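Local atomic coordinates of 2,3-dihydroxybenzoate-AMP ligase (Bacillus subtilis, PDB entry 1MDB), a protein that belongs to the ANL superfamily of AMP-binding enzymes, pairing a large AMP-binding domain with a smaller C-terminal domain, and holds adenosine monophosphate in this model. Residues Arg34-Cys46 / Gly245-Pro257. Residues are numbered along the deposited sequence; the frame is centred on the assembly and turned at random.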
loop_
_atom_site.group_PDB
_atom_site.type_symbol
_atom_site.label_atom_id
_atom_site.label_comp_id
_atom_site.label_asym_id
_atom_site.label_seq_id
_atom_site.Cartn_x
_atom_site.Cartn_y
_atom_site.Cartn_z
ATOM N N ARG A 34 5.552 3.600 24.458
ATOM C CA ARG A 34 5.374 2.155 24.400
ATOM C C ARG A 34 6.569 1.428 25.000
ATOM O O ARG A 34 6.418 0.387 25.634
ATOM C CB ARG A 34 5.182 1.687 22.953
ATOM C CG ARG A 34 4.003 2.298 22.222
ATOM C CD ARG A 34 2.710 2.059 22.969
ATOM N NE ARG A 34 1.542 2.625 22.297
ATOM C CZ ARG A 34 1.433 3.896 21.935
ATOM N NH1 ARG A 34 2.429 4.738 22.173
ATOM N NH2 ARG A 34 0.318 4.331 21.363
ATOM N N ALA A 35 7.762 1.971 24.799
ATOM C CA ALA A 35 8.968 1.341 25.317
ATOM C C ALA A 35 9.020 1.381 26.834
ATOM O O ALA A 35 9.568 0.475 27.469
ATOM C CB ALA A 35 10.205 2.019 24.739
ATOM N N ALA A 36 8.453 2.435 27.409
ATOM C CA ALA A 36 8.438 2.606 28.856
ATOM C C ALA A 36 7.412 1.699 29.536
ATOM O O ALA A 36 7.656 1.197 30.635
ATOM C CB ALA A 36 8.150 4.062 29.198
ATOM N N LYS A 37 6.271 1.493 28.882
ATOM C CA LYS A 37 5.208 0.657 29.431
ATOM C C LYS A 37 5.502 -0.847 29.430
ATOM O O LYS A 37 5.389 -1.507 30.465
ATOM C CB LYS A 37 3.905 0.910 28.680
ATOM C CG LYS A 37 3.365 2.322 28.830
ATOM C CD LYS A 37 1.972 2.436 28.225
ATOM C CE LYS A 37 1.348 3.797 28.515
ATOM N NZ LYS A 37 -0.053 3.887 28.009
ATOM N N TYR A 38 5.878 -1.390 28.278
ATOM C CA TYR A 38 6.158 -2.821 28.177
ATOM C C TYR A 38 7.414 -3.141 27.373
ATOM O O TYR A 38 7.383 -3.923 26.420
ATOM C CB TYR A 38 4.946 -3.519 27.572
ATOM C CG TYR A 38 4.258 -2.729 26.473
ATOM C CD1 TYR A 38 4.856 -2.566 25.228
ATOM C CD2 TYR A 38 2.982 -2.186 26.668
ATOM C CE1 TYR A 38 4.200 -1.889 24.194
ATOM C CE2 TYR A 38 2.314 -1.507 25.640
ATOM C CZ TYR A 38 2.934 -1.366 24.404
ATOM O OH TYR A 38 2.292 -0.721 23.367
ATOM N N GLY A 39 8.526 -2.546 27.790
ATOM C CA GLY A 39 9.785 -2.739 27.101
ATOM C C GLY A 39 10.188 -4.151 26.731
ATOM O O GLY A 39 10.796 -4.365 25.679
ATOM N N ASP A 40 9.865 -5.120 27.579
ATOM C CA ASP A 40 10.242 -6.498 27.302
ATOM C C ASP A 40 9.395 -7.203 26.252
ATOM O O ASP A 40 9.809 -8.222 25.714
ATOM C CB ASP A 40 10.243 -7.316 28.593
ATOM C CG ASP A 40 11.643 -7.673 29.046
ATOM O OD1 ASP A 40 12.612 -7.191 28.419
ATOM O OD2 ASP A 40 11.773 -8.432 30.029
ATOM N N ARG A 41 8.209 -6.682 25.958
ATOM C CA ARG A 41 7.389 -7.322 24.934
ATOM C C ARG A 41 8.151 -7.347 23.623
ATOM O O ARG A 41 8.877 -6.404 23.299
ATOM C CB ARG A 41 6.095 -6.562 24.680
ATOM C CG ARG A 41 5.072 -6.613 25.771
ATOM C CD ARG A 41 3.773 -6.032 25.233
ATOM N NE ARG A 41 2.860 -5.687 26.309
ATOM C CZ ARG A 41 1.688 -5.092 26.132
ATOM N NH1 ARG A 41 1.280 -4.774 24.913
ATOM N NH2 ARG A 41 0.928 -4.807 27.180
ATOM N N ILE A 42 7.978 -8.426 22.871
ATOM C CA ILE A 42 8.611 -8.563 21.574
ATOM C C ILE A 42 7.782 -7.726 20.593
ATOM O O ILE A 42 6.567 -7.909 20.475
ATOM C CB ILE A 42 8.628 -10.030 21.145
ATOM C CG1 ILE A 42 9.373 -10.848 22.206
ATOM C CG2 ILE A 42 9.300 -10.186 19.790
ATOM C CD1 ILE A 42 10.809 -10.368 22.474
ATOM N N ALA A 43 8.437 -6.785 19.920
ATOM C CA ALA A 43 7.759 -5.909 18.964
ATOM C C ALA A 43 7.936 -6.409 17.544
ATOM O O ALA A 43 7.023 -6.312 16.719
ATOM C CB ALA A 43 8.307 -4.485 19.073
ATOM N N ILE A 44 9.115 -6.952 17.271
ATOM C CA ILE A 44 9.438 -7.436 15.943
ATOM C C ILE A 44 10.100 -8.803 15.948
ATOM O O ILE A 44 11.000 -9.066 16.746
ATOM C CB ILE A 44 10.398 -6.462 15.250
ATOM C CG1 ILE A 44 9.779 -5.067 15.217
ATOM C CG2 ILE A 44 10.750 -6.974 13.869
ATOM C CD1 ILE A 44 10.791 -3.975 14.946
ATOM N N THR A 45 9.656 -9.663 15.043
ATOM C CA THR A 45 10.216 -10.994 14.903
ATOM C C THR A 45 10.657 -11.188 13.464
ATOM O O THR A 45 9.920 -10.863 12.532
ATOM C CB THR A 45 9.189 -12.070 15.255
ATOM O OG1 THR A 45 8.904 -12.005 16.654
ATOM C CG2 THR A 45 9.718 -13.448 14.897
ATOM N N CYS A 46 11.858 -11.720 13.283
ATOM C CA CYS A 46 12.392 -11.946 11.948
ATOM C C CYS A 46 13.275 -13.187 11.990
ATOM O O CYS A 46 14.389 -13.151 12.523
ATOM C CB CYS A 46 13.201 -10.729 11.497
ATOM S SG CYS A 46 13.699 -10.794 9.783
ATOM N N GLY A 245 0.745 0.210 12.825
ATOM C CA GLY A 245 -0.484 0.157 13.600
ATOM C C GLY A 245 -0.315 -0.869 14.713
ATOM O O GLY A 245 -0.745 -0.655 15.846
ATOM N N VAL A 246 0.335 -1.981 14.382
ATOM C CA VAL A 246 0.577 -3.057 15.341
ATOM C C VAL A 246 1.481 -2.604 16.496
ATOM O O VAL A 246 1.310 -3.048 17.630
ATOM C CB VAL A 246 1.193 -4.302 14.628
ATOM C CG1 VAL A 246 1.492 -5.415 15.635
ATOM C CG2 VAL A 246 0.218 -4.820 13.575
ATOM N N LEU A 247 2.426 -1.710 16.220
ATOM C CA LEU A 247 3.318 -1.225 17.267
ATOM C C LEU A 247 2.544 -0.215 18.101
ATOM O O LEU A 247 2.790 -0.062 19.289
ATOM C CB LEU A 247 4.559 -0.539 16.677
ATOM C CG LEU A 247 5.497 -1.284 15.724
ATOM C CD1 LEU A 247 6.664 -0.368 15.391
ATOM C CD2 LEU A 247 6.002 -2.574 16.339
ATOM N N TYR A 248 1.604 0.475 17.463
ATOM C CA TYR A 248 0.792 1.462 18.160
ATOM C C TYR A 248 -0.013 0.765 19.251
ATOM O O TYR A 248 -0.162 1.285 20.356
ATOM C CB TYR A 248 -0.176 2.147 17.186
ATOM C CG TYR A 248 -1.050 3.215 17.828
ATOM C CD1 TYR A 248 -0.715 4.569 17.740
ATOM C CD2 TYR A 248 -2.200 2.866 18.541
ATOM C CE1 TYR A 248 -1.501 5.547 18.344
ATOM C CE2 TYR A 248 -2.998 3.834 19.147
ATOM C CZ TYR A 248 -2.645 5.172 19.043
ATOM O OH TYR A 248 -3.453 6.133 19.613
ATOM N N ALA A 249 -0.527 -0.415 18.922
ATOM C CA ALA A 249 -1.358 -1.189 19.839
ATOM C C ALA A 249 -0.598 -2.112 20.778
ATOM O O ALA A 249 -1.212 -2.809 21.580
ATOM C CB ALA A 249 -2.384 -2.003 19.044
ATOM N N GLY A 250 0.725 -2.136 20.664
ATOM C CA GLY A 250 1.526 -2.981 21.528
ATOM C C GLY A 250 1.564 -4.436 21.116
ATOM O O GLY A 250 1.916 -5.301 21.916
ATOM N N GLY A 251 1.203 -4.718 19.869
ATOM C CA GLY A 251 1.225 -6.090 19.392
ATOM C C GLY A 251 2.602 -6.516 18.935
ATOM O O GLY A 251 3.606 -5.902 19.301
ATOM N N ARG A 252 2.661 -7.564 18.119
ATOM C CA ARG A 252 3.934 -8.077 17.633
ATOM C C ARG A 252 3.910 -8.299 16.131
ATOM O O ARG A 252 2.969 -8.872 15.602
ATOM C CB ARG A 252 4.277 -9.389 18.348
ATOM C CG ARG A 252 5.493 -10.112 17.798
ATOM C CD ARG A 252 5.948 -11.217 18.754
ATOM N NE ARG A 252 5.029 -12.354 18.807
ATOM C CZ ARG A 252 5.192 -13.464 18.095
ATOM N NH1 ARG A 252 6.234 -13.576 17.291
ATOM N NH2 ARG A 252 4.322 -14.461 18.183
ATOM N N VAL A 253 4.969 -7.857 15.459
ATOM C CA VAL A 253 5.087 -7.979 14.017
ATOM C C VAL A 253 6.033 -9.112 13.618
ATOM O O VAL A 253 7.132 -9.237 14.169
ATOM C CB VAL A 253 5.645 -6.656 13.395
ATOM C CG1 VAL A 253 5.974 -6.864 11.933
ATOM C CG2 VAL A 253 4.643 -5.520 13.567
ATOM N N VAL A 254 5.615 -9.926 12.658
ATOM C CA VAL A 254 6.459 -11.006 12.163
ATOM C C VAL A 254 6.821 -10.650 10.734
ATOM O O VAL A 254 5.942 -10.356 9.923
ATOM C CB VAL A 254 5.731 -12.359 12.137
ATOM C CG1 VAL A 254 6.673 -13.425 11.637
ATOM C CG2 VAL A 254 5.186 -12.693 13.513
ATOM N N LEU A 255 8.106 -10.704 10.407
ATOM C CA LEU A 255 8.540 -10.349 9.064
ATOM C C LEU A 255 8.748 -11.540 8.142
ATOM O O LEU A 255 9.573 -12.411 8.408
ATOM C CB LEU A 255 9.828 -9.526 9.146
ATOM C CG LEU A 255 9.724 -8.310 10.076
ATOM C CD1 LEU A 255 11.090 -7.664 10.251
ATOM C CD2 LEU A 255 8.725 -7.321 9.505
ATOM N N SER A 256 8.001 -11.570 7.045
ATOM C CA SER A 256 8.128 -12.650 6.085
ATOM C C SER A 256 9.150 -12.265 5.023
ATOM O O SER A 256 9.179 -11.122 4.553
ATOM C CB SER A 256 6.779 -12.945 5.420
ATOM O OG SER A 256 6.892 -14.040 4.521
ATOM N N PRO A 257 10.014 -13.218 4.646
ATOM C CA PRO A 257 11.079 -13.092 3.646
ATOM C C PRO A 257 10.522 -12.653 2.293
ATOM O O PRO A 257 11.187 -11.943 1.527
ATOM C CB PRO A 257 11.650 -14.506 3.573
ATOM C CG PRO A 257 11.412 -15.040 4.952
ATOM C CD PRO A 257 10.024 -14.561 5.253
HETATM O O HOH W 1 -0.797 -3.175 24.390
#
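I44 and T45 bridge to V253 and V254 as neighbouring parallel strands of the mixed sheet in the AMP-binding domain, the strand segments 42-46 and 252-255 running 11° from parallel. Three backbone bonds define the register: V253 N bonds A43 O at 2.9 Å, T45 N bonds V253 O at 2.7 Å and L255 N bonds T45 O at 2.8 Å. On the far edge of 42-46, A43 and I44 both face W51, a classic beta bulge.

Packing is tight on the face bearing I44 and V253, where I44 CG2 lies 3.7 Å from L255 CD1, which also touches C46 CB; helix 86-98 covers I44 through F89. On the T45 face, R252 bends at chi3 (70°) after an extended start and brings NH1 to T45 OG1 at 3.2 Å, with the hydroxyl in the guanidinium plane. E271 forms a salt bridge with the same NH1, and H50 ND1 hydrogen-bonds the hydroxyl.

The helix-end side is more open to solvent and more polar: R34, Y38, R41 and Y248 are all partly exposed. R34 NE donates to Y248 O at 2.9 Å, while NH2 sits over the centre of the Y248 ring, a cation-pi contact with the guanidinium tilted 58° to the ring. G250, at positive phi in a Schellman motif, lies beside the Y38 ring. R41, extended from CG to NE, lays its guanidinium over the rim of one face of that ring and carries NH1 to G250 O (3.1 Å), in the guanidinium plane; a water accepting from that same NH1 donates to A249 O at 2.9 Å.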